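Local structure of beta-galactosidase (Trichoderma reesei, 3OG2) at residues A[277-282]-A[317-322]; A[235-240]-A[272-277]; A[42-47]-A[70-75]; A[306-311]-A[360-365]. The protein probably hydrolyses terminal non-reducing beta-D-galactose residues of beta-D-galactosides, as a glycoside hydrolase of family 35 with a TIM-barrel domain. One frame throughout, in Å; residues are numbered along the deposited sequence.

Interaction 1: residues A[277-282]-A[317-322]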
# COMPACT_ATOMS: atom_id res chain seq x y z
N VAL A 277 -5.32 -8.72 -11.03
CA VAL A 277 -4.34 -8.97 -9.97
C VAL A 277 -3.87 -7.66 -9.36
O VAL A 277 -3.43 -7.60 -8.22
CB VAL A 277 -3.16 -9.80 -10.57
CG1 VAL A 277 -2.01 -9.94 -9.57
CG2 VAL A 277 -3.76 -11.15 -10.90
N GLU A 278 -3.96 -6.53 -10.08
CA GLU A 278 -3.81 -5.20 -9.49
C GLU A 278 -4.86 -4.31 -10.12
O GLU A 278 -4.84 -4.12 -11.35
CB GLU A 278 -2.48 -4.50 -9.74
CG GLU A 278 -1.29 -5.34 -9.25
CD GLU A 278 -0.01 -4.70 -9.74
OE1 GLU A 278 0.03 -3.50 -10.13
OE2 GLU A 278 1.03 -5.39 -9.74
N PHE A 279 -5.75 -3.77 -9.31
CA PHE A 279 -6.68 -2.76 -9.80
C PHE A 279 -6.53 -1.53 -8.92
O PHE A 279 -6.42 -1.63 -7.69
CB PHE A 279 -8.12 -3.28 -9.82
CG PHE A 279 -8.98 -2.26 -10.58
CD1 PHE A 279 -8.98 -2.23 -11.99
CD2 PHE A 279 -9.73 -1.32 -9.88
CE1 PHE A 279 -9.73 -1.26 -12.65
CE2 PHE A 279 -10.47 -0.38 -10.56
CZ PHE A 279 -10.46 -0.32 -11.93
N GLN A 280 -6.55 -0.35 -9.54
CA GLN A 280 -6.30 0.91 -8.86
C GLN A 280 -7.07 1.09 -7.55
O GLN A 280 -8.31 1.09 -7.51
CB GLN A 280 -6.69 2.01 -9.86
CG GLN A 280 -6.36 3.41 -9.35
CD GLN A 280 -6.16 4.38 -10.50
OE1 GLN A 280 -6.67 4.20 -11.62
NE2 GLN A 280 -5.36 5.41 -10.23
N GLY A 281 -6.28 1.32 -6.50
CA GLY A 281 -6.78 1.70 -5.18
C GLY A 281 -6.22 3.03 -4.71
O GLY A 281 -6.49 3.38 -3.54
N GLY A 282 -5.46 3.72 -5.52
CA GLY A 282 -4.91 5.01 -5.15
C GLY A 282 -4.00 5.43 -6.30
O GLY A 282 -4.18 5.03 -7.47
N THR A 317 -13.66 -12.36 -10.63
CA THR A 317 -13.81 -13.21 -9.45
C THR A 317 -12.47 -13.37 -8.71
O THR A 317 -12.46 -14.03 -7.67
CB THR A 317 -14.39 -14.57 -9.76
OG1 THR A 317 -13.58 -15.17 -10.78
CG2 THR A 317 -15.86 -14.45 -10.26
N ILE A 318 -11.37 -12.77 -9.22
CA ILE A 318 -10.14 -12.65 -8.40
C ILE A 318 -9.79 -11.17 -8.57
O ILE A 318 -9.51 -10.74 -9.71
CB ILE A 318 -9.00 -13.56 -8.86
CG1 ILE A 318 -9.38 -15.05 -8.75
CG2 ILE A 318 -7.72 -13.22 -8.08
CD1 ILE A 318 -8.32 -16.00 -9.23
N PHE A 319 -9.90 -10.39 -7.49
CA PHE A 319 -9.89 -8.92 -7.60
C PHE A 319 -9.03 -8.38 -6.49
O PHE A 319 -9.43 -8.49 -5.31
CB PHE A 319 -11.36 -8.48 -7.49
CG PHE A 319 -11.62 -6.99 -7.73
CD1 PHE A 319 -10.79 -6.14 -8.45
CD2 PHE A 319 -12.80 -6.49 -7.20
CE1 PHE A 319 -11.14 -4.81 -8.68
CE2 PHE A 319 -13.14 -5.15 -7.41
CZ PHE A 319 -12.33 -4.33 -8.14
N ASN A 320 -7.88 -7.77 -6.81
CA ASN A 320 -6.97 -7.26 -5.79
C ASN A 320 -6.78 -5.76 -5.96
O ASN A 320 -6.55 -5.29 -7.07
CB ASN A 320 -5.63 -7.97 -5.91
CG ASN A 320 -4.59 -7.42 -4.93
OD1 ASN A 320 -4.81 -7.44 -3.70
ND2 ASN A 320 -3.48 -6.92 -5.41
N ILE A 321 -6.92 -5.06 -4.84
CA ILE A 321 -6.85 -3.60 -4.83
C ILE A 321 -5.47 -3.12 -4.43
O ILE A 321 -4.99 -3.37 -3.32
CB ILE A 321 -7.90 -3.04 -3.83
CG1 ILE A 321 -9.34 -3.52 -4.16
CG2 ILE A 321 -7.82 -1.50 -3.75
CD1 ILE A 321 -9.71 -3.31 -5.63
N TYR A 322 -4.76 -2.47 -5.40
CA TYR A 322 -3.37 -2.02 -5.21
C TYR A 322 -3.46 -0.51 -5.03
O TYR A 322 -3.82 0.15 -6.04
CB TYR A 322 -2.55 -2.41 -6.46
CG TYR A 322 -1.08 -2.09 -6.26
CD1 TYR A 322 -0.57 -0.80 -6.26
CD2 TYR A 322 -0.14 -3.12 -6.05
CE1 TYR A 322 0.74 -0.51 -6.07
CE2 TYR A 322 1.21 -2.87 -5.85
CZ TYR A 322 1.64 -1.56 -5.86
OH TYR A 322 2.97 -1.29 -5.62

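Interaction 2: residues A[235-240]-A[272-277]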
# COMPACT_ATOMS: atom_id res chain seq x y z
N TYR A 235 -4.46 -16.67 -15.99
CA TYR A 235 -4.03 -15.42 -16.59
C TYR A 235 -4.61 -14.25 -15.80
O TYR A 235 -5.85 -14.18 -15.64
CB TYR A 235 -4.54 -15.36 -18.05
CG TYR A 235 -4.18 -14.04 -18.69
CD1 TYR A 235 -2.87 -13.75 -19.10
CD2 TYR A 235 -5.19 -13.06 -18.89
CE1 TYR A 235 -2.51 -12.54 -19.68
CE2 TYR A 235 -4.80 -11.85 -19.48
CZ TYR A 235 -3.50 -11.60 -19.87
OH TYR A 235 -3.19 -10.39 -20.47
N GLY A 236 -3.77 -13.36 -15.34
CA GLY A 236 -4.21 -12.15 -14.63
C GLY A 236 -3.71 -10.91 -15.41
O GLY A 236 -2.71 -10.98 -16.10
N HIS A 237 -4.45 -9.81 -15.21
CA HIS A 237 -3.92 -8.55 -15.71
C HIS A 237 -4.31 -7.43 -14.76
O HIS A 237 -5.04 -7.63 -13.79
CB HIS A 237 -4.34 -8.26 -17.16
CG HIS A 237 -5.75 -7.83 -17.38
ND1 HIS A 237 -6.22 -6.56 -17.12
CD2 HIS A 237 -6.81 -8.57 -17.82
CE1 HIS A 237 -7.53 -6.54 -17.44
NE2 HIS A 237 -7.93 -7.73 -17.85
N ASP A 238 -3.74 -6.27 -15.06
CA ASP A 238 -3.87 -5.12 -14.13
C ASP A 238 -4.65 -3.99 -14.77
O ASP A 238 -4.95 -4.04 -15.98
CB ASP A 238 -2.47 -4.64 -13.77
CG ASP A 238 -1.72 -5.69 -12.97
OD1 ASP A 238 -2.30 -6.71 -12.52
OD2 ASP A 238 -0.48 -5.53 -12.74
N GLY A 239 -5.00 -2.99 -13.99
CA GLY A 239 -5.63 -1.81 -14.58
C GLY A 239 -5.58 -0.63 -13.64
O GLY A 239 -5.94 -0.78 -12.47
N TYR A 240 -5.16 0.53 -14.17
CA TYR A 240 -5.15 1.78 -13.42
C TYR A 240 -5.82 2.84 -14.31
O TYR A 240 -5.17 3.77 -14.80
CB TYR A 240 -3.73 2.19 -13.05
CG TYR A 240 -3.12 1.25 -12.06
CD1 TYR A 240 -2.47 0.09 -12.51
CD2 TYR A 240 -3.14 1.50 -10.69
CE1 TYR A 240 -1.89 -0.81 -11.62
CE2 TYR A 240 -2.55 0.62 -9.78
CZ TYR A 240 -1.92 -0.52 -10.26
OH TYR A 240 -1.34 -1.38 -9.32
N THR A 272 -10.09 -19.82 -17.41
CA THR A 272 -9.67 -19.48 -16.04
C THR A 272 -10.43 -18.27 -15.56
O THR A 272 -11.03 -17.53 -16.35
CB THR A 272 -8.14 -19.28 -15.98
OG1 THR A 272 -7.72 -18.25 -16.90
CG2 THR A 272 -7.37 -20.53 -16.37
N PRO A 273 -10.46 -18.05 -14.25
CA PRO A 273 -11.30 -16.95 -13.75
C PRO A 273 -10.83 -15.60 -14.18
O PRO A 273 -9.64 -15.33 -14.19
CB PRO A 273 -11.13 -17.12 -12.23
CG PRO A 273 -10.71 -18.53 -12.00
CD PRO A 273 -9.83 -18.86 -13.19
N PHE A 274 -11.77 -14.71 -14.47
CA PHE A 274 -11.37 -13.33 -14.77
C PHE A 274 -10.74 -12.70 -13.53
O PHE A 274 -11.36 -12.58 -12.48
CB PHE A 274 -12.56 -12.53 -15.29
CG PHE A 274 -12.21 -11.06 -15.55
CD1 PHE A 274 -11.00 -10.66 -16.09
CD2 PHE A 274 -13.19 -10.11 -15.20
CE1 PHE A 274 -10.71 -9.29 -16.23
CE2 PHE A 274 -12.89 -8.76 -15.36
CZ PHE A 274 -11.66 -8.36 -15.88
N SER A 275 -9.46 -12.33 -13.69
CA SER A 275 -8.61 -11.91 -12.58
C SER A 275 -7.93 -10.58 -12.81
O SER A 275 -7.20 -10.43 -13.79
CB SER A 275 -7.52 -12.97 -12.39
OG SER A 275 -8.08 -14.26 -12.12
N LEU A 276 -8.19 -9.64 -11.91
CA LEU A 276 -7.54 -8.34 -11.91
C LEU A 276 -6.57 -8.41 -10.72
O LEU A 276 -6.95 -8.23 -9.56
CB LEU A 276 -8.52 -7.18 -11.75
CG LEU A 276 -9.43 -7.00 -12.97
CD1 LEU A 276 -10.52 -5.97 -12.66
CD2 LEU A 276 -8.60 -6.59 -14.20
N VAL A 277 -5.32 -8.72 -11.03
CA VAL A 277 -4.34 -8.97 -9.97
C VAL A 277 -3.87 -7.66 -9.36
O VAL A 277 -3.43 -7.60 -8.22
CB VAL A 277 -3.16 -9.80 -10.57
CG1 VAL A 277 -2.01 -9.94 -9.57
CG2 VAL A 277 -3.76 -11.15 -10.90
O HOH W 1 -7.69 -12.08 -16.04
O HOH W 2 -8.02 -15.68 -16.22

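Interaction 3: residues A[42-47]-A[70-75]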
# COMPACT_ATOMS: atom_id res chain seq x y z
N ILE A 42 -12.47 -14.19 -4.76
CA ILE A 42 -11.27 -13.68 -4.06
C ILE A 42 -11.30 -12.15 -4.16
O ILE A 42 -11.28 -11.57 -5.26
CB ILE A 42 -10.00 -14.25 -4.70
CG1 ILE A 42 -9.91 -15.77 -4.50
CG2 ILE A 42 -8.77 -13.50 -4.19
CD1 ILE A 42 -9.80 -16.15 -3.02
N PHE A 43 -11.38 -11.52 -3.02
CA PHE A 43 -11.41 -10.04 -2.94
C PHE A 43 -10.24 -9.73 -2.02
O PHE A 43 -10.28 -10.09 -0.83
CB PHE A 43 -12.75 -9.54 -2.43
CG PHE A 43 -13.10 -8.11 -2.89
CD1 PHE A 43 -12.21 -7.23 -3.48
CD2 PHE A 43 -14.41 -7.68 -2.70
CE1 PHE A 43 -12.57 -5.93 -3.87
CE2 PHE A 43 -14.78 -6.39 -3.09
CZ PHE A 43 -13.89 -5.51 -3.67
N SER A 44 -9.20 -9.12 -2.56
CA SER A 44 -7.88 -9.01 -1.96
C SER A 44 -7.42 -7.58 -1.85
O SER A 44 -7.82 -6.77 -2.71
CB SER A 44 -6.93 -9.82 -2.88
OG SER A 44 -5.59 -9.75 -2.39
N GLY A 45 -6.58 -7.34 -0.87
CA GLY A 45 -5.99 -6.01 -0.73
C GLY A 45 -4.47 -6.12 -0.76
O GLY A 45 -3.93 -7.03 -0.11
N GLU A 46 -3.78 -5.19 -1.35
CA GLU A 46 -2.33 -5.22 -1.40
C GLU A 46 -1.73 -4.59 -0.13
O GLU A 46 -2.13 -3.48 0.24
CB GLU A 46 -1.83 -4.40 -2.61
CG GLU A 46 -0.36 -4.63 -2.85
CD GLU A 46 0.00 -5.80 -3.73
OE1 GLU A 46 -0.89 -6.55 -4.23
OE2 GLU A 46 1.24 -6.01 -3.94
N VAL A 47 -0.78 -5.32 0.45
CA VAL A 47 -0.02 -4.90 1.65
C VAL A 47 1.43 -5.33 1.44
O VAL A 47 1.64 -6.46 1.04
CB VAL A 47 -0.56 -5.56 2.92
CG1 VAL A 47 0.29 -5.18 4.14
CG2 VAL A 47 -2.03 -5.20 3.15
N PHE A 70 -13.00 -8.59 2.80
CA PHE A 70 -11.97 -9.25 1.96
C PHE A 70 -11.57 -10.60 2.56
O PHE A 70 -11.70 -10.78 3.77
CB PHE A 70 -10.74 -8.36 1.90
CG PHE A 70 -10.90 -7.15 0.95
CD1 PHE A 70 -12.14 -6.66 0.53
CD2 PHE A 70 -9.73 -6.52 0.53
CE1 PHE A 70 -12.17 -5.56 -0.32
CE2 PHE A 70 -9.75 -5.41 -0.36
CZ PHE A 70 -11.01 -4.93 -0.76
N ASN A 71 -11.04 -11.48 1.69
CA ASN A 71 -10.58 -12.79 2.19
C ASN A 71 -9.11 -12.99 1.95
O ASN A 71 -8.56 -14.01 2.44
CB ASN A 71 -11.38 -13.95 1.58
CG ASN A 71 -11.57 -13.77 0.09
OD1 ASN A 71 -10.71 -13.28 -0.63
ND2 ASN A 71 -12.78 -14.14 -0.36
N THR A 72 -8.44 -12.04 1.29
CA THR A 72 -7.07 -12.25 0.79
C THR A 72 -6.28 -10.97 0.88
O THR A 72 -6.84 -9.87 0.81
CB THR A 72 -7.15 -12.77 -0.64
OG1 THR A 72 -7.93 -13.98 -0.71
CG2 THR A 72 -5.80 -13.07 -1.26
N VAL A 73 -4.99 -11.14 1.03
CA VAL A 73 -4.02 -10.06 0.89
C VAL A 73 -2.98 -10.53 -0.14
O VAL A 73 -2.54 -11.68 -0.12
CB VAL A 73 -3.38 -9.72 2.26
CG1 VAL A 73 -2.04 -9.00 2.13
CG2 VAL A 73 -4.40 -8.84 3.01
N SER A 74 -2.59 -9.56 -0.97
CA SER A 74 -1.50 -9.75 -1.92
C SER A 74 -0.29 -8.98 -1.47
O SER A 74 -0.44 -7.85 -1.04
CB SER A 74 -2.02 -9.22 -3.27
OG SER A 74 -0.98 -9.20 -4.25
N PHE A 75 0.90 -9.61 -1.56
CA PHE A 75 2.09 -8.92 -1.05
C PHE A 75 3.27 -9.14 -1.97
O PHE A 75 3.44 -10.22 -2.54
CB PHE A 75 2.44 -9.38 0.35
CG PHE A 75 2.92 -10.82 0.48
CD1 PHE A 75 2.03 -11.90 0.53
CD2 PHE A 75 4.29 -11.08 0.55
CE1 PHE A 75 2.52 -13.21 0.67
CE2 PHE A 75 4.76 -12.39 0.70
CZ PHE A 75 3.88 -13.45 0.76

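Interaction 4: residues A[306-311]-A[360-365]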
# COMPACT_ATOMS: atom_id res chain seq x y z
N VAL A 306 -18.17 3.45 -8.80
CA VAL A 306 -18.34 3.32 -10.27
C VAL A 306 -17.38 2.32 -10.86
O VAL A 306 -17.77 1.42 -11.63
CB VAL A 306 -18.18 4.70 -10.96
CG1 VAL A 306 -18.29 4.56 -12.48
CG2 VAL A 306 -19.19 5.73 -10.45
N PHE A 307 -16.07 2.47 -10.56
CA PHE A 307 -15.12 1.60 -11.24
C PHE A 307 -15.09 0.17 -10.71
O PHE A 307 -14.87 -0.78 -11.49
CB PHE A 307 -13.69 2.17 -11.14
CG PHE A 307 -13.43 3.33 -12.09
CD1 PHE A 307 -13.86 4.60 -11.80
CD2 PHE A 307 -12.69 3.05 -13.28
CE1 PHE A 307 -13.58 5.64 -12.64
CE2 PHE A 307 -12.43 4.12 -14.15
CZ PHE A 307 -12.86 5.39 -13.83
N TYR A 308 -15.28 -0.04 -9.41
CA TYR A 308 -15.20 -1.43 -8.90
C TYR A 308 -16.44 -2.20 -9.32
O TYR A 308 -16.36 -3.37 -9.71
CB TYR A 308 -14.99 -1.50 -7.41
CG TYR A 308 -13.65 -0.93 -6.93
CD1 TYR A 308 -12.72 -0.37 -7.80
CD2 TYR A 308 -13.34 -0.98 -5.57
CE1 TYR A 308 -11.52 0.13 -7.32
CE2 TYR A 308 -12.14 -0.47 -5.09
CZ TYR A 308 -11.24 0.07 -5.98
OH TYR A 308 -10.06 0.58 -5.49
N LYS A 309 -17.62 -1.56 -9.28
CA LYS A 309 -18.82 -2.27 -9.78
C LYS A 309 -18.72 -2.48 -11.28
O LYS A 309 -19.30 -3.45 -11.77
CB LYS A 309 -20.08 -1.48 -9.40
CG LYS A 309 -20.30 -1.49 -7.87
CD LYS A 309 -21.49 -0.65 -7.45
CE LYS A 309 -21.51 -0.53 -5.91
NZ LYS A 309 -22.70 0.16 -5.40
N ASN A 310 -17.98 -1.62 -12.02
CA ASN A 310 -17.78 -1.91 -13.43
C ASN A 310 -16.95 -3.17 -13.65
O ASN A 310 -17.07 -3.82 -14.70
CB ASN A 310 -17.08 -0.70 -14.06
CG ASN A 310 -16.93 -0.84 -15.55
OD1 ASN A 310 -17.95 -0.93 -16.26
ND2 ASN A 310 -15.68 -0.86 -16.02
N ASN A 311 -16.09 -3.55 -12.71
CA ASN A 311 -15.36 -4.80 -12.81
C ASN A 311 -16.28 -5.98 -12.45
O ASN A 311 -16.14 -7.06 -13.03
CB ASN A 311 -14.12 -4.78 -11.88
CG ASN A 311 -13.12 -3.75 -12.37
OD1 ASN A 311 -13.03 -3.44 -13.56
ND2 ASN A 311 -12.33 -3.20 -11.43
N SER A 360 -15.15 2.85 3.99
CA SER A 360 -16.48 2.34 4.33
C SER A 360 -17.23 1.91 3.08
O SER A 360 -17.98 0.92 3.12
CB SER A 360 -17.26 3.42 5.08
OG SER A 360 -16.53 3.79 6.27
N GLU A 361 -17.02 2.64 1.96
CA GLU A 361 -17.68 2.21 0.70
C GLU A 361 -17.13 0.86 0.24
O GLU A 361 -17.88 0.02 -0.23
CB GLU A 361 -17.44 3.27 -0.35
CG GLU A 361 -17.78 2.76 -1.75
CD GLU A 361 -19.20 2.30 -2.00
OE1 GLU A 361 -20.12 2.99 -1.44
OE2 GLU A 361 -19.48 1.31 -2.75
N LEU A 362 -15.81 0.65 0.40
CA LEU A 362 -15.23 -0.64 -0.02
C LEU A 362 -15.78 -1.77 0.82
O LEU A 362 -16.03 -2.87 0.28
CB LEU A 362 -13.72 -0.53 0.07
CG LEU A 362 -12.91 -1.69 -0.46
CD1 LEU A 362 -13.30 -2.08 -1.88
CD2 LEU A 362 -11.43 -1.29 -0.42
N LYS A 363 -16.02 -1.52 2.12
CA LYS A 363 -16.63 -2.56 2.97
C LYS A 363 -18.01 -2.92 2.47
O LYS A 363 -18.41 -4.08 2.53
CB LYS A 363 -16.74 -1.98 4.40
CG LYS A 363 -17.42 -2.92 5.37
CD LYS A 363 -17.36 -2.44 6.85
CE LYS A 363 -18.02 -1.05 6.94
NZ LYS A 363 -18.09 -0.63 8.38
N LEU A 364 -18.82 -1.96 1.97
CA LEU A 364 -20.15 -2.35 1.48
C LEU A 364 -20.02 -3.36 0.34
O LEU A 364 -20.80 -4.32 0.23
CB LEU A 364 -20.90 -1.13 0.96
CG LEU A 364 -21.05 0.04 1.91
CD1 LEU A 364 -21.90 1.13 1.26
CD2 LEU A 364 -21.68 -0.40 3.22
N GLN A 365 -18.99 -3.14 -0.49
CA GLN A 365 -18.81 -4.04 -1.65
C GLN A 365 -18.26 -5.39 -1.25
O GLN A 365 -18.73 -6.42 -1.76
CB GLN A 365 -17.84 -3.37 -2.63
CG GLN A 365 -18.39 -2.04 -3.20
CD GLN A 365 -17.40 -1.42 -4.16
OE1 GLN A 365 -16.50 -2.07 -4.72
NE2 GLN A 365 -17.50 -0.13 -4.39
O HOH W 3 -21.89 0.29 -2.80

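Interaction 1: residues A[277-282]-A[317-322]
E278 and Y322 lie side by side and point the same way, their CB atoms 3.9 Å apart. E278 OE1 stands over one face of the phenol ring, toward its rim, with the carboxylate and ring planes only 25° apart. Both polar ends are held from outside: E278 OE1 bonds to Y240 OH and OE2 forms a salt bridge with R114, while Y322 OH reaches Y342. F279 and F319 meet differently. F279 CB sits at the edge of the F319 ring, 3.6 Å from F319 CE1, and the rings are inclined at 56°. N320 holds CG anti to its backbone N (chi1 176°); ND2 donates to V277 O at 2.9 Å, almost in the amide plane. Between the backbones, the parallel barrel strands are joined by F279 N to N320 O (2.8 Å) and Y322 N to F279 O (3.0 Å), and G281 N adds a bond to Y322 O beyond them. E278 belongs to the galactose site. N320 ND2 also bonds to E46 and N320 OD1 to S44, which fixes the amide at both ends and is consistent with a second-shell role, holding the V277 carbonyl next to E278.

Interaction 2: residues A[235-240]-A[272-277]
Y235 turns its carbonyl toward S275, with Y235 O 3.8 Å from S275 CB, but the link at this end is made chiefly by water. One water donates to Y235 O and accepts from S275 N. A second donates to both Y235 O and P273 O and accepts from T272 OG1, a hydroxyl also bonded to S269. P273 O is gripped again by S275 OG at 2.8 Å. Next, G236 lies close to V277, its CA 3.9 Å from V277 CG2. At H237 the strands pair directly in parallel: H237 N bonds to S275 O (3.2 Å) and V277 N to H237 O (3.0 Å). This joins the two strands of a beta-alpha-beta unit of the TIM barrel, connected through helix 261-268, and W261 of that helix meets the H237 ring edge-to-face. The imidazole has CG in the crowded position between backbone N and carbonyl carbon (chi1 74°). ND1 donates to D238 O at 3.0 Å, in the plane of the ring though above that of the carbonyl, which fixes the ring's rotation. H237 CE1 then touches L276 CD2 at 3.4 Å, the two side chains running side by side, and H237 NE2 reaches the edge of the F274 ring, 3.6 Å from F274 CE1, with the rings inclined at 39°. D238 follows, crossing V277 obliquely. Its OD1 rests near V277 CB, whereas OD2 makes a weak bond to N215 and lies close to E180 of the galactose site. G239 carries the backbone pairing on to E278 and Q280.

Interaction 3: residues A[42-47]-A[70-75]
Within a beta-alpha-beta unit of the TIM barrel, strand 38-47 pairs in parallel with strand 72-76, S44, G45 and E46 lying beside T72, V73 and S74. The short strand axes come within 4.3 Å and diverge by 39°. Backbone bonds run from G45 N to T72 O, S74 N to G45 O and V47 N to S74 O. At the start of the pairing N71 grips F43 twice: N71 N donates to F43 O, and N71 OD1 accepts from F43 N at 3.0 Å. T72 OG1 donates to the same OD1 from the opposite face of the amide, while ND2 is bonded to V41 O. The F43 and F70 rings form an offset stack, centroids 4.3 Å apart and planes at 23°, with F70 CE1 over the centre of the F43 ring. The F70 ring also reaches the S44-G45 peptide. F70 CE2 is 3.3 Å from S44 O; F70 CD2 lies 3.5 Å from G45 N, and the absence of a side chain on G45 eases this close approach. Farther along, the E46 chain is bent at chi2 (87°), which swings CD out of the extended line, and S74 OG donates to E46 OE1 at 2.7 Å from above the carboxylate plane. OE2 is salt-bridged to R114. V47 CB meets V73 CG1 at 3.8 Å, on the side where both touch I65 of helix 58-66. Parallel neighbours linked through a helix that packs on one face of the sheet, here on V47 and V73, are the beta-alpha-beta crossover of a TIM barrel.

Interaction 4: residues A[306-311]-A[360-365]
Q365 and Y308 account for more than half of the surface buried here. Their side chains cross at about a right angle, the amide standing at 90° to the phenol ring. Q365 OE1 lies in the plane of that ring at its edge, 3.1 Å from Y308 CB and 3.4 Å from Y308 CD2. L362 also comes to the ring's edge, its CD1 3.8 Å from Y308 CE2. The phenol is anchored at its far end, where Y308 OH bonds to Q280 O, and F319 meets the ring edge-to-face, which ties the helix to the barrel strands. Q365 is extended at chi2 (180°), and its NE2 donates to E361 OE2 on its own helix, a straight 2.9 Å bond in the amide plane, on the anti lone pair of the carboxylate. K309, third in buried area, crosses E361 at about a right angle. K309 NZ stops 4.3 Å from E361 OE2, beyond a salt bridge, and a water fills the step, accepting from K309 NZ at 2.7 Å and donating to E361 OE2 at 2.6 Å. The direct charge partner of K309 is E470, and its NZ also bonds to S450 O. The axes of segments 306-311 and 360-365 run 18° from parallel and 11.4 Å apart at their closest, and long side chains span the gap. The bond to E361 probably helps to set which end of the Q365 amide faces Y308. OE1 is buried without a hydrogen-bond partner in the model, and the C-H groups of Y308 CB and CD2 probably offer it weak electrostatic compensation.

Interactions 1, 2 and 3 lie in one barrel sheet. Interactions 1 and 2 share V277 and strand 275-280, their centres about 8 Å apart, and Y240 OH meets E278 OE1 at 2.6 Å. Interaction 3, also centred about 8 Å from interaction 1, joins it through N320 OD1 and S44 OG, 2.8 Å apart. The three converge on the galactose site, where E278 lies near Y76 and N179, and its OE2 bonds to a glycerol, probably from the crystallisation liquor. Interaction 4 is set farther out, its centre about 11 Å from that of interaction 1, but Y308 OH reaches Q280 O at 2.7 Å. L362 CD2 also touches F70 CZ of interaction 3 at 3.7 Å, joining outer helix to barrel wall.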